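Local coordinates for protein HRI1 (Saccharomyces cerevisiae, PDB 3RBY) that is of unknown, non-essential function but interacts with the protein HRR25 and may also interact with SEC72, at residues L6-F11 against P17-F22; S35-V40 against F126-Q131; F22-V27 against F194-E199; V141-S144 against K149-S152. One frame throughout, in Å; residues are numbered along the deposited sequence.

Contact 1 (L6-F11 against P17-F22); sequences LKRLLF and PNERTF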
loop_
_atom_site.group_PDB
_atom_site.type_symbol
_atom_site.label_atom_id
_atom_site.label_comp_id
_atom_site.label_asym_id
_atom_site.label_seq_id
_atom_site.Cartn_x
_atom_site.Cartn_y
_atom_site.Cartn_z
ATOM N N LEU A 6 2.463 2.335 10.457
ATOM C CA LEU A 6 2.268 1.362 9.377
ATOM C C LEU A 6 0.806 0.953 9.136
ATOM O O LEU A 6 0.043 0.719 10.078
ATOM C CB LEU A 6 3.135 0.126 9.598
ATOM C CG LEU A 6 4.604 0.534 9.750
ATOM C CD1 LEU A 6 4.939 0.631 11.224
ATOM C CD2 LEU A 6 5.547 -0.441 9.041
ATOM N N LYS A 7 0.438 0.867 7.859
ATOM C CA LYS A 7 -0.901 0.473 7.448
ATOM C C LYS A 7 -0.816 -0.972 6.970
ATOM O O LYS A 7 0.040 -1.299 6.133
ATOM C CB LYS A 7 -1.379 1.381 6.324
ATOM C CG LYS A 7 -2.866 1.288 6.025
ATOM C CD LYS A 7 -3.184 0.209 4.989
ATOM C CE LYS A 7 -4.703 -0.058 4.956
ATOM N NZ LYS A 7 -5.091 -1.123 3.977
ATOM N N ARG A 8 -1.647 -1.857 7.521
ATOM C CA ARG A 8 -1.563 -3.250 7.096
ATOM C C ARG A 8 -2.220 -3.420 5.729
ATOM O O ARG A 8 -3.307 -2.887 5.496
ATOM C CB ARG A 8 -2.176 -4.213 8.118
ATOM C CG ARG A 8 -1.918 -5.656 7.731
ATOM C CD ARG A 8 -1.982 -6.633 8.889
ATOM N NE ARG A 8 -3.309 -6.745 9.496
ATOM C CZ ARG A 8 -4.320 -7.402 8.953
ATOM N NH1 ARG A 8 -4.153 -7.976 7.771
ATOM N NH2 ARG A 8 -5.501 -7.475 9.563
ATOM N N LEU A 9 -1.542 -4.160 4.845
ATOM C CA LEU A 9 -1.968 -4.377 3.457
ATOM C C LEU A 9 -2.599 -5.746 3.257
ATOM O O LEU A 9 -3.462 -5.913 2.394
ATOM C CB LEU A 9 -0.780 -4.256 2.500
ATOM C CG LEU A 9 -0.103 -2.889 2.458
ATOM C CD1 LEU A 9 1.194 -2.946 1.630
ATOM C CD2 LEU A 9 -1.077 -1.839 1.920
ATOM N N LEU A 10 -2.138 -6.732 4.025
ATOM C CA LEU A 10 -2.749 -8.053 3.997
ATOM C C LEU A 10 -2.370 -8.873 5.209
ATOM O O LEU A 10 -1.312 -8.658 5.810
ATOM C CB LEU A 10 -2.405 -8.821 2.709
ATOM C CG LEU A 10 -1.049 -9.512 2.584
ATOM C CD1 LEU A 10 -1.035 -10.858 3.324
ATOM C CD2 LEU A 10 -0.721 -9.724 1.116
ATOM N N PHE A 11 -3.256 -9.807 5.545
ATOM C CA PHE A 11 -3.064 -10.818 6.579
ATOM C C PHE A 11 -3.225 -12.178 5.887
ATOM O O PHE A 11 -4.140 -12.358 5.075
ATOM C CB PHE A 11 -4.157 -10.662 7.646
ATOM C CG PHE A 11 -3.940 -11.498 8.878
ATOM C CD1 PHE A 11 -2.680 -11.985 9.196
ATOM C CD2 PHE A 11 -4.999 -11.803 9.718
ATOM C CE1 PHE A 11 -2.480 -12.764 10.329
ATOM C CE2 PHE A 11 -4.805 -12.580 10.860
ATOM C CZ PHE A 11 -3.542 -13.062 11.160
ATOM N N PRO A 17 -4.497 -14.984 1.131
ATOM C CA PRO A 17 -4.436 -13.696 1.832
ATOM C C PRO A 17 -5.742 -12.925 1.663
ATOM O O PRO A 17 -6.542 -13.234 0.775
ATOM C CB PRO A 17 -3.283 -12.971 1.135
ATOM C CG PRO A 17 -3.261 -13.569 -0.261
ATOM C CD PRO A 17 -3.686 -15.005 -0.100
ATOM N N ASN A 18 -5.958 -11.945 2.533
ATOM C CA ASN A 18 -7.116 -11.064 2.462
ATOM C C ASN A 18 -6.823 -9.870 3.359
ATOM O O ASN A 18 -5.817 -9.857 4.071
ATOM C CB ASN A 18 -8.367 -11.784 2.969
ATOM C CG ASN A 18 -9.661 -11.040 2.628
ATOM O OD1 ASN A 18 -10.738 -11.409 3.107
ATOM N ND2 ASN A 18 -9.564 -9.999 1.796
ATOM N N GLU A 19 -7.684 -8.864 3.339
ATOM C CA GLU A 19 -7.528 -7.764 4.279
ATOM C C GLU A 19 -8.907 -7.223 4.627
ATOM O O GLU A 19 -9.478 -6.436 3.862
ATOM C CB GLU A 19 -6.608 -6.658 3.721
ATOM C CG GLU A 19 -6.423 -5.461 4.652
ATOM C CD GLU A 19 -5.928 -5.888 6.029
ATOM O OE1 GLU A 19 -4.699 -6.071 6.188
ATOM O OE2 GLU A 19 -6.770 -6.068 6.940
ATOM N N ARG A 20 -9.435 -7.641 5.785
ATOM C CA ARG A 20 -10.787 -7.243 6.196
ATOM C C ARG A 20 -10.808 -6.003 7.094
ATOM O O ARG A 20 -11.884 -5.539 7.510
ATOM C CB ARG A 20 -11.536 -8.417 6.878
ATOM C CG ARG A 20 -11.803 -9.641 5.962
ATOM C CD ARG A 20 -12.935 -10.563 6.497
ATOM N NE ARG A 20 -14.160 -9.798 6.765
ATOM C CZ ARG A 20 -14.742 -9.707 7.962
ATOM N NH1 ARG A 20 -15.832 -8.959 8.125
ATOM N NH2 ARG A 20 -14.239 -10.371 8.997
ATOM N N THR A 21 -9.630 -5.452 7.387
ATOM C CA THR A 21 -9.526 -4.368 8.372
ATOM C C THR A 21 -8.951 -3.082 7.794
ATOM O O THR A 21 -8.349 -3.095 6.706
ATOM C CB THR A 21 -8.568 -4.755 9.504
ATOM O OG1 THR A 21 -7.224 -4.729 9.008
ATOM C CG2 THR A 21 -8.863 -6.151 10.030
ATOM N N PHE A 22 -9.010 -2.021 8.592
ATOM C CA PHE A 22 -8.293 -0.781 8.329
ATOM C C PHE A 22 -7.270 -0.631 9.461
ATOM O O PHE A 22 -7.380 0.266 10.297
ATOM C CB PHE A 22 -9.250 0.409 8.311
ATOM C CG PHE A 22 -8.568 1.734 8.125
ATOM C CD1 PHE A 22 -9.244 2.917 8.368
ATOM C CD2 PHE A 22 -7.249 1.796 7.708
ATOM C CE1 PHE A 22 -8.619 4.137 8.198
ATOM C CE2 PHE A 22 -6.618 3.014 7.536
ATOM C CZ PHE A 22 -7.304 4.185 7.781
HETATM O O HOH W 1 -7.689 -1.063 4.816
HETATM O O HOH W 2 -5.725 -2.694 6.902
#
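A single antiparallel bridge pins Asn18, in the loop that follows strand 4-12, back onto Phe11 near the end of that strand. Phe11 N gives Asn18 O an almost straight bond of 3.0 Å, and Asn18 N returns one to Phe11 O at 3.2 Å. Beside this pair Leu10 turns its CD1 methyl onto the Pro17 ring, 3.8 Å from Pro17 CB. The buried Glu19 reaches toward the strand, its CB lying 3.5 Å from Leu9 O, and bends at chi2 (55°), which places Glu19 OE1 over one face of the Arg8 guanidinium in a salt bridge to NH1, whose exact place is less sure; the two planes are 49° apart. The other carboxylate oxygen, Glu19 OE2, is held by two groups of Thr21: the backbone N on its anti lone pair at 3.0 Å, and OG1 from above the carboxylate plane. Lys7 NZ bonds Arg8 O at 2.9 Å, and a water it donates to lies within bonding distance of Thr21 O. Strand 4-12 runs between 124-132 and 24-27 in the larger sheet; Arg8 has a second acidic partner in Glu52 of strand 51-57, and the second subunit packs on Pro17 through its Arg127.

Contact 2 (S35-V40 against F126-Q131); sequences SLRPFV and FREMWQ. Unlike the reference sequence in segment 126-131: Met129 (reference Leu).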
loop_
_atom_site.group_PDB
_atom_site.type_symbol
_atom_site.label_atom_id
_atom_site.label_comp_id
_atom_site.label_asym_id
_atom_site.label_seq_id
_atom_site.Cartn_x
_atom_site.Cartn_y
_atom_site.Cartn_z
ATOM N N SER A 35 -1.823 -1.237 18.135
ATOM C CA SER A 35 -2.320 -1.662 16.837
ATOM C C SER A 35 -3.835 -1.871 16.904
ATOM O O SER A 35 -4.301 -2.788 17.586
ATOM C CB SER A 35 -1.608 -2.945 16.375
ATOM O OG SER A 35 -1.937 -3.274 15.033
ATOM N N LEU A 36 -4.599 -1.005 16.226
ATOM C CA LEU A 36 -6.065 -1.110 16.194
ATOM C C LEU A 36 -6.478 -1.709 14.856
ATOM O O LEU A 36 -5.981 -1.280 13.803
ATOM C CB LEU A 36 -6.726 0.253 16.405
ATOM C CG LEU A 36 -6.349 0.913 17.734
ATOM C CD1 LEU A 36 -7.074 2.253 17.932
ATOM C CD2 LEU A 36 -6.632 -0.047 18.894
ATOM N N ARG A 37 -7.358 -2.715 14.886
ATOM C CA ARG A 37 -7.695 -3.456 13.658
ATOM C C ARG A 37 -9.202 -3.519 13.374
ATOM O O ARG A 37 -9.776 -4.600 13.228
ATOM C CB ARG A 37 -7.049 -4.851 13.693
ATOM C CG ARG A 37 -5.557 -4.772 14.142
ATOM C CD ARG A 37 -4.710 -6.019 13.850
ATOM N NE ARG A 37 -3.296 -5.705 14.044
ATOM C CZ ARG A 37 -2.272 -6.520 13.799
ATOM N NH1 ARG A 37 -2.475 -7.748 13.347
ATOM N NH2 ARG A 37 -1.026 -6.090 14.002
ATOM N N PRO A 38 -9.842 -2.346 13.270
ATOM C CA PRO A 38 -11.296 -2.304 13.039
ATOM C C PRO A 38 -11.633 -2.935 11.693
ATOM O O PRO A 38 -10.900 -2.700 10.734
ATOM C CB PRO A 38 -11.600 -0.799 13.007
ATOM C CG PRO A 38 -10.312 -0.177 12.530
ATOM C CD PRO A 38 -9.200 -1.034 13.073
ATOM N N PHE A 39 -12.692 -3.739 11.620
ATOM C CA PHE A 39 -13.178 -4.232 10.325
ATOM C C PHE A 39 -13.677 -3.077 9.466
ATOM O O PHE A 39 -14.181 -2.075 10.001
ATOM C CB PHE A 39 -14.344 -5.197 10.520
ATOM C CG PHE A 39 -13.969 -6.472 11.194
ATOM C CD1 PHE A 39 -14.488 -6.790 12.441
ATOM C CD2 PHE A 39 -13.096 -7.360 10.576
ATOM C CE1 PHE A 39 -14.141 -7.991 13.053
ATOM C CE2 PHE A 39 -12.738 -8.547 11.176
ATOM C CZ PHE A 39 -13.257 -8.873 12.412
ATOM N N VAL A 40 -13.557 -3.216 8.145
ATOM C CA VAL A 40 -14.080 -2.193 7.230
ATOM C C VAL A 40 -15.571 -2.412 7.000
ATOM O O VAL A 40 -16.373 -1.458 7.041
ATOM C CB VAL A 40 -13.364 -2.197 5.877
ATOM C CG1 VAL A 40 -14.030 -1.206 4.942
ATOM C CG2 VAL A 40 -11.876 -1.854 6.059
ATOM N N PHE A 126 1.914 -17.344 10.085
ATOM C CA PHE A 126 1.186 -16.227 9.489
ATOM C C PHE A 126 2.124 -15.270 8.771
ATOM O O PHE A 126 3.351 -15.277 8.993
ATOM C CB PHE A 126 0.387 -15.450 10.548
ATOM C CG PHE A 126 1.246 -14.692 11.530
ATOM C CD1 PHE A 126 1.666 -15.287 12.720
ATOM C CD2 PHE A 126 1.628 -13.381 11.268
ATOM C CE1 PHE A 126 2.463 -14.585 13.631
ATOM C CE2 PHE A 126 2.421 -12.672 12.171
ATOM C CZ PHE A 126 2.838 -13.274 13.353
ATOM N N ARG A 127 1.536 -14.449 7.906
ATOM C CA ARG A 127 2.271 -13.371 7.267
ATOM C C ARG A 127 1.421 -12.118 7.166
ATOM O O ARG A 127 0.229 -12.173 6.883
ATOM C CB ARG A 127 2.802 -13.760 5.885
ATOM C CG ARG A 127 3.127 -12.539 5.026
ATOM C CD ARG A 127 3.958 -12.895 3.809
ATOM N NE ARG A 127 3.583 -14.190 3.261
ATOM C CZ ARG A 127 4.461 -15.133 2.951
ATOM N NH1 ARG A 127 4.047 -16.295 2.462
ATOM N NH2 ARG A 127 5.758 -14.905 3.124
ATOM N N GLU A 128 2.057 -10.981 7.403
ATOM C CA GLU A 128 1.390 -9.704 7.284
ATOM C C GLU A 128 2.276 -8.771 6.510
ATOM O O GLU A 128 3.476 -8.701 6.761
ATOM C CB GLU A 128 1.086 -9.132 8.665
ATOM C CG GLU A 128 -0.140 -9.761 9.262
ATOM C CD GLU A 128 -0.264 -9.515 10.740
ATOM O OE1 GLU A 128 0.364 -10.276 11.503
ATOM O OE2 GLU A 128 -0.986 -8.575 11.142
ATOM N N MET A 129 1.681 -8.062 5.557
ATOM C CA MET A 129 2.415 -7.081 4.782
ATOM C C MET A 129 2.073 -5.681 5.269
ATOM O O MET A 129 0.894 -5.349 5.466
ATOM C CB MET A 129 2.093 -7.242 3.303
ATOM C CG MET A 129 3.321 -7.273 2.402
ATOM S SD MET A 129 4.471 -8.566 2.877
ATOM C CE MET A 129 3.306 -9.870 3.110
ATOM N N TRP A 130 3.111 -4.866 5.455
ATOM C CA TRP A 130 2.947 -3.537 6.035
ATOM C C TRP A 130 3.467 -2.422 5.153
ATOM O O TRP A 130 4.579 -2.502 4.612
ATOM C CB TRP A 130 3.639 -3.428 7.405
ATOM C CG TRP A 130 3.067 -4.344 8.420
ATOM C CD1 TRP A 130 3.480 -5.618 8.697
ATOM C CD2 TRP A 130 1.950 -4.084 9.283
ATOM N NE1 TRP A 130 2.697 -6.161 9.691
ATOM C CE2 TRP A 130 1.749 -5.247 10.066
ATOM C CE3 TRP A 130 1.108 -2.983 9.478
ATOM C CZ2 TRP A 130 0.741 -5.336 11.027
ATOM C CZ3 TRP A 130 0.107 -3.074 10.424
ATOM C CH2 TRP A 130 -0.065 -4.240 11.195
ATOM N N GLN A 131 2.658 -1.366 5.067
ATOM C CA GLN A 131 3.007 -0.173 4.331
ATOM C C GLN A 131 3.344 0.985 5.288
ATOM O O GLN A 131 2.467 1.494 5.993
ATOM C CB GLN A 131 1.848 0.240 3.422
ATOM C CG GLN A 131 2.124 1.556 2.706
ATOM C CD GLN A 131 3.217 1.414 1.664
ATOM O OE1 GLN A 131 3.002 0.784 0.618
ATOM N NE2 GLN A 131 4.400 1.978 1.942
HETATM O O HOH W 3 -0.128 -9.679 13.956
#
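Ser35 OG takes two N-H groups from one guanidinium, Arg37 NE at 3.0 Å and Arg37 NH2 at 3.1 Å, a side-on grip with the oxygen lying in the guanidinium plane. The same hydroxyl also bonds Ser25 on strand 24-27. With its guanidinium fixed in this plane, the extended Arg37 chain sends NH1 across to strand 124-132, where it forms a salt bridge with Glu128 OE2 at 2.8 Å. As a hydrogen bond this is weak, bent to 119° at the hydrogen, with the carboxylate plane turned 74° from the guanidinium. A water bridges the same pair, accepting from Arg37 NH1 and donating to Glu128 OE1 at 2.6 Å. Arg37 NH2 also lies at the edge of the Trp130 indole, 3.5 Å from Trp130 CH2 and near the ring plane. Were Arg37 an alanine, the buried Glu128 carboxylate would probably lose this cationic partner and a gap would open beside the Trp130 edge. The short strand segments 35-38 and 126-131 cross at 107°, their axes 13.4 Å apart, so side chains and a water bridge them; Glu110 bonds Trp130 NE1 and Trp100 stacks on its ring, while Trp53 and Phe55 of strand 51-57 pack on Arg37.

Contact 3 (F22-V27 against F194-E199); sequences FTLSSV and FIRLLE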
loop_
_atom_site.group_PDB
_atom_site.type_symbol
_atom_site.label_atom_id
_atom_site.label_comp_id
_atom_site.label_asym_id
_atom_site.label_seq_id
_atom_site.Cartn_x
_atom_site.Cartn_y
_atom_site.Cartn_z
ATOM N N PHE A 22 -9.010 -2.021 8.592
ATOM C CA PHE A 22 -8.293 -0.781 8.329
ATOM C C PHE A 22 -7.270 -0.631 9.461
ATOM O O PHE A 22 -7.380 0.266 10.297
ATOM C CB PHE A 22 -9.250 0.409 8.311
ATOM C CG PHE A 22 -8.568 1.734 8.125
ATOM C CD1 PHE A 22 -9.244 2.917 8.368
ATOM C CD2 PHE A 22 -7.249 1.796 7.708
ATOM C CE1 PHE A 22 -8.619 4.137 8.198
ATOM C CE2 PHE A 22 -6.618 3.014 7.536
ATOM C CZ PHE A 22 -7.304 4.185 7.781
ATOM N N THR A 23 -6.285 -1.529 9.484
ATOM C CA THR A 23 -5.318 -1.622 10.556
ATOM C C THR A 23 -4.173 -0.606 10.414
ATOM O O THR A 23 -3.547 -0.477 9.347
ATOM C CB THR A 23 -4.733 -3.033 10.623
ATOM O OG1 THR A 23 -5.749 -3.929 11.069
ATOM C CG2 THR A 23 -3.523 -3.093 11.594
ATOM N N LEU A 24 -3.893 0.091 11.509
ATOM C CA LEU A 24 -2.745 0.977 11.605
ATOM C C LEU A 24 -1.975 0.564 12.853
ATOM O O LEU A 24 -2.575 0.381 13.922
ATOM C CB LEU A 24 -3.194 2.442 11.735
ATOM C CG LEU A 24 -3.666 3.197 10.481
ATOM C CD1 LEU A 24 -4.107 4.611 10.804
ATOM C CD2 LEU A 24 -2.579 3.246 9.420
ATOM N N SER A 25 -0.658 0.408 12.728
ATOM C CA SER A 25 0.197 0.216 13.906
ATOM C C SER A 25 1.042 1.456 14.158
ATOM O O SER A 25 1.741 1.937 13.259
ATOM C CB SER A 25 1.090 -1.011 13.753
ATOM O OG SER A 25 0.329 -2.217 13.744
ATOM N N SER A 26 0.956 1.983 15.380
ATOM C CA SER A 26 1.758 3.130 15.780
ATOM C C SER A 26 2.929 2.695 16.662
ATOM O O SER A 26 2.732 2.082 17.725
ATOM C CB SER A 26 0.909 4.156 16.543
ATOM O OG SER A 26 -0.295 4.453 15.863
ATOM N N VAL A 27 4.146 3.029 16.237
ATOM C CA VAL A 27 5.312 2.787 17.077
ATOM C C VAL A 27 5.990 4.120 17.386
ATOM O O VAL A 27 6.520 4.785 16.489
ATOM C CB VAL A 27 6.299 1.809 16.421
ATOM C CG1 VAL A 27 7.476 1.524 17.370
ATOM C CG2 VAL A 27 5.587 0.507 16.054
ATOM N N PHE A 194 -11.552 2.484 22.644
ATOM C CA PHE A 194 -10.503 2.788 21.677
ATOM C C PHE A 194 -10.836 4.079 20.960
ATOM O O PHE A 194 -12.004 4.431 20.806
ATOM C CB PHE A 194 -10.364 1.689 20.623
ATOM C CG PHE A 194 -10.138 0.317 21.190
ATOM C CD1 PHE A 194 -8.892 -0.051 21.696
ATOM C CD2 PHE A 194 -11.173 -0.618 21.205
ATOM C CE1 PHE A 194 -8.681 -1.330 22.220
ATOM C CE2 PHE A 194 -10.974 -1.897 21.724
ATOM C CZ PHE A 194 -9.726 -2.258 22.234
ATOM N N ILE A 195 -9.811 4.782 20.509
ATOM C CA ILE A 195 -10.030 5.912 19.628
ATOM C C ILE A 195 -8.953 5.957 18.558
ATOM O O ILE A 195 -7.796 5.556 18.793
ATOM C CB ILE A 195 -10.015 7.227 20.388
ATOM C CG1 ILE A 195 -8.702 7.356 21.151
ATOM C CG2 ILE A 195 -11.191 7.288 21.350
ATOM C CD1 ILE A 195 -8.338 8.793 21.486
ATOM N N ARG A 196 -9.358 6.411 17.379
ATOM C CA ARG A 196 -8.435 6.762 16.323
ATOM C C ARG A 196 -8.810 8.183 15.957
ATOM O O ARG A 196 -9.943 8.450 15.548
ATOM C CB ARG A 196 -8.596 5.844 15.124
ATOM C CG ARG A 196 -7.332 5.112 14.761
ATOM C CD ARG A 196 -7.032 5.223 13.295
ATOM N NE ARG A 196 -7.788 4.266 12.510
ATOM C CZ ARG A 196 -7.528 2.960 12.399
ATOM N NH1 ARG A 196 -8.304 2.218 11.625
ATOM N NH2 ARG A 196 -6.521 2.382 13.039
ATOM N N LEU A 197 -7.877 9.099 16.162
ATOM C CA LEU A 197 -8.162 10.510 16.013
ATOM C C LEU A 197 -7.214 11.066 14.964
ATOM O O LEU A 197 -6.051 10.662 14.910
ATOM C CB LEU A 197 -7.903 11.212 17.340
ATOM C CG LEU A 197 -9.004 11.935 18.104
ATOM C CD1 LEU A 197 -8.342 12.678 19.249
ATOM C CD2 LEU A 197 -9.792 12.903 17.211
ATOM N N LEU A 198 -7.701 11.986 14.134
ATOM C CA LEU A 198 -6.866 12.584 13.105
ATOM C C LEU A 198 -6.942 14.096 13.205
ATOM O O LEU A 198 -8.039 14.673 13.171
ATOM C CB LEU A 198 -7.309 12.111 11.714
ATOM C CG LEU A 198 -6.586 12.651 10.468
ATOM C CD1 LEU A 198 -5.138 12.182 10.421
ATOM C CD2 LEU A 198 -7.329 12.220 9.192
ATOM N N GLU A 199 -5.786 14.742 13.355
ATOM C CA GLU A 199 -5.731 16.202 13.285
ATOM C C GLU A 199 -5.554 16.618 11.826
ATOM O O GLU A 199 -4.492 16.414 11.230
ATOM C CB GLU A 199 -4.620 16.792 14.161
ATOM C CG GLU A 199 -4.405 18.293 13.905
ATOM C CD GLU A 199 -3.327 18.920 14.792
ATOM O OE1 GLU A 199 -2.582 19.815 14.308
ATOM O OE2 GLU A 199 -3.230 18.527 15.978
#
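Two bends, at chi2 and chi3 (the latter -82°), fold the Arg196 side chain so that its guanidinium arrives beside Phe22, whose CG stands anti to the backbone N and carries the ring over the incoming charge. Arg196 NH1 is then held twice by one residue. It donates to Phe22 O nearly in line with the carbonyl but bent to 134° at the hydrogen, the oxygen tilted out of the guanidinium plane; the modelled distance of 2.5 Å is shorter than expected and not to be pressed. It also sits 3.4 Å above the plane of the Phe22 ring, offset toward the rim, while Arg196 CZ lies 4.5 Å from the ring centroid and 12° off its normal. That is a cation-pi contact over the face, although the two planes are steeply tilted rather than stacked flat.

The contact joins the two antiparallel sheets of this beta-rich protein: segment 22-27 leads into strand 24-27 of the larger sheet, and strand 192-199 belongs to the smaller one. With Leu24 and Arg196 CA atoms 9.4 Å apart, the backbones stay separate and the Arg196 side chain spans the distance to Phe22 O.

Leu24 approaches Arg196 at about a right angle and places CG over one face of the guanidinium, with Leu24 CB 3.6 Å from Arg196 NH2 and Leu24 CD1 3.9 Å from Arg196 CD. A leucine in place of Arg196 would probably deprive the buried Phe22 carbonyl of this donor and its ring of the cation on that face. Arg196 NH2 is taken up by Gln178 OE1 of strand 176-183, and the amide nitrogen of that glutamine reaches back to Leu24 O and Ser26 OG.

Contact 4 (V141-S144 against K149-S152); sequences VIVS and KFSS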
loop_
_atom_site.group_PDB
_atom_site.type_symbol
_atom_site.label_atom_id
_atom_site.label_comp_id
_atom_site.label_asym_id
_atom_site.label_seq_id
_atom_site.Cartn_x
_atom_site.Cartn_y
_atom_site.Cartn_z
ATOM N N VAL A 141 -0.398 8.504 2.777
ATOM C CA VAL A 141 0.586 8.597 1.703
ATOM C C VAL A 141 1.734 7.612 1.898
ATOM O O VAL A 141 2.328 7.537 2.973
ATOM C CB VAL A 141 1.154 10.023 1.569
ATOM C CG1 VAL A 141 0.365 10.993 2.431
ATOM C CG2 VAL A 141 2.628 10.043 1.938
ATOM N N ILE A 142 2.041 6.861 0.846
ATOM C CA ILE A 142 3.110 5.871 0.887
ATOM C C ILE A 142 4.477 6.536 1.015
ATOM O O ILE A 142 4.729 7.579 0.414
ATOM C CB ILE A 142 3.095 4.978 -0.366
ATOM C CG1 ILE A 142 1.959 3.958 -0.277
ATOM C CG2 ILE A 142 4.434 4.279 -0.539
ATOM C CD1 ILE A 142 1.375 3.574 -1.618
ATOM N N VAL A 143 5.355 5.925 1.803
ATOM C CA VAL A 143 6.689 6.469 2.031
ATOM C C VAL A 143 7.698 5.608 1.281
ATOM O O VAL A 143 7.595 4.379 1.320
ATOM C CB VAL A 143 7.018 6.438 3.547
ATOM C CG1 VAL A 143 8.493 6.133 3.803
ATOM C CG2 VAL A 143 6.590 7.731 4.227
ATOM N N SER A 144 8.658 6.230 0.597
ATOM C CA SER A 144 9.757 5.484 -0.034
ATOM C C SER A 144 9.332 4.292 -0.906
ATOM O O SER A 144 9.722 3.151 -0.624
ATOM C CB SER A 144 10.733 4.959 1.037
ATOM O OG SER A 144 11.242 6.010 1.836
ATOM N N LYS A 149 15.113 8.441 0.574
ATOM C CA LYS A 149 15.328 8.796 1.979
ATOM C C LYS A 149 14.040 9.392 2.551
ATOM O O LYS A 149 13.433 10.277 1.943
ATOM C CB LYS A 149 16.457 9.837 2.120
ATOM C CG LYS A 149 17.122 10.250 0.797
ATOM C CD LYS A 149 16.140 10.949 -0.152
ATOM C CE LYS A 149 16.399 10.541 -1.611
ATOM N NZ LYS A 149 15.316 11.005 -2.546
ATOM N N PHE A 150 13.599 8.904 3.703
ATOM C CA PHE A 150 12.447 9.524 4.345
ATOM C C PHE A 150 12.794 10.009 5.739
ATOM O O PHE A 150 13.296 9.247 6.571
ATOM C CB PHE A 150 11.257 8.572 4.425
ATOM C CG PHE A 150 10.067 9.170 5.112
ATOM C CD1 PHE A 150 9.710 8.759 6.389
ATOM C CD2 PHE A 150 9.319 10.167 4.497
ATOM C CE1 PHE A 150 8.618 9.325 7.043
ATOM C CE2 PHE A 150 8.220 10.740 5.147
ATOM C CZ PHE A 150 7.872 10.320 6.422
ATOM N N SER A 151 12.518 11.280 5.991
ATOM C CA SER A 151 12.676 11.840 7.324
ATOM C C SER A 151 11.373 12.503 7.723
ATOM O O SER A 151 10.707 13.135 6.892
ATOM C CB SER A 151 13.806 12.870 7.343
ATOM O OG SER A 151 13.455 14.042 6.611
ATOM N N SER A 152 10.983 12.347 8.982
ATOM C CA SER A 152 9.786 13.032 9.459
ATOM C C SER A 152 10.111 13.874 10.685
ATOM O O SER A 152 10.739 13.394 11.638
ATOM C CB SER A 152 8.654 12.040 9.766
ATOM O OG SER A 152 7.389 12.632 9.508
#
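Lys149, at the start of segment 149-152, sends its CB away from segment 141-144 and contributes little more than backbone: its carbonyl carbon C lies 4.4 Å from Ser144 OG. Phe150 follows and carries the contact. Its CB is 3.6 Å from Ser144 OG, but the hydroxyl finds its polar partner elsewhere, in the backbone oxygen of Glu148. With CG anti to the backbone N (chi1 179°), the Phe150 ring swings across to Val143, which meets it at about a right angle. Val143 CG2 stands 3.4 Å above the ring plane and over its centre, a CH-pi contact 9° off the ring normal, with Phe150 CE2 its nearest ring atom at 3.5 Å.

All this belongs to one long surface loop between strands 124-132 and 156-161, which doubles back on itself so that an aromatic side chain rests on an aliphatic one. Ser144, a known phosphorylation site that carries no phosphate in this structure, sits beside the pair. Further along, Ser152 brings its backbone N to the opposite face of the Phe150 ring, 4.3 Å above the plane and toward the rim, and its side chain touches Asp134, against which Val143 and Phe150 also pack.

Overall arrangement
Contacts 1 and 2 almost coincide, their centres about 4 Å apart, because strands 4-12 and 124-132 are neighbours in one sheet: Leu9 N probably bonds Met129 O at 2.8 Å. Contact 3 shares Phe22 with contact 1 and lies about 12 Å, centre to centre, from contact 2; Phe22 N probably bonds Pro38 O of contact 2 at 2.9 Å. It carries the buried network from the larger sheet over to the smaller. Contact 4 stands apart at the surface, its centre about 20 Å from those of contacts 1 and 2, and touches contact 2 only by packing at Gln131. A triethylene glycol, probably from the crystallisation liquor, lies near Phe11 of contact 1 and Glu128 of contact 2.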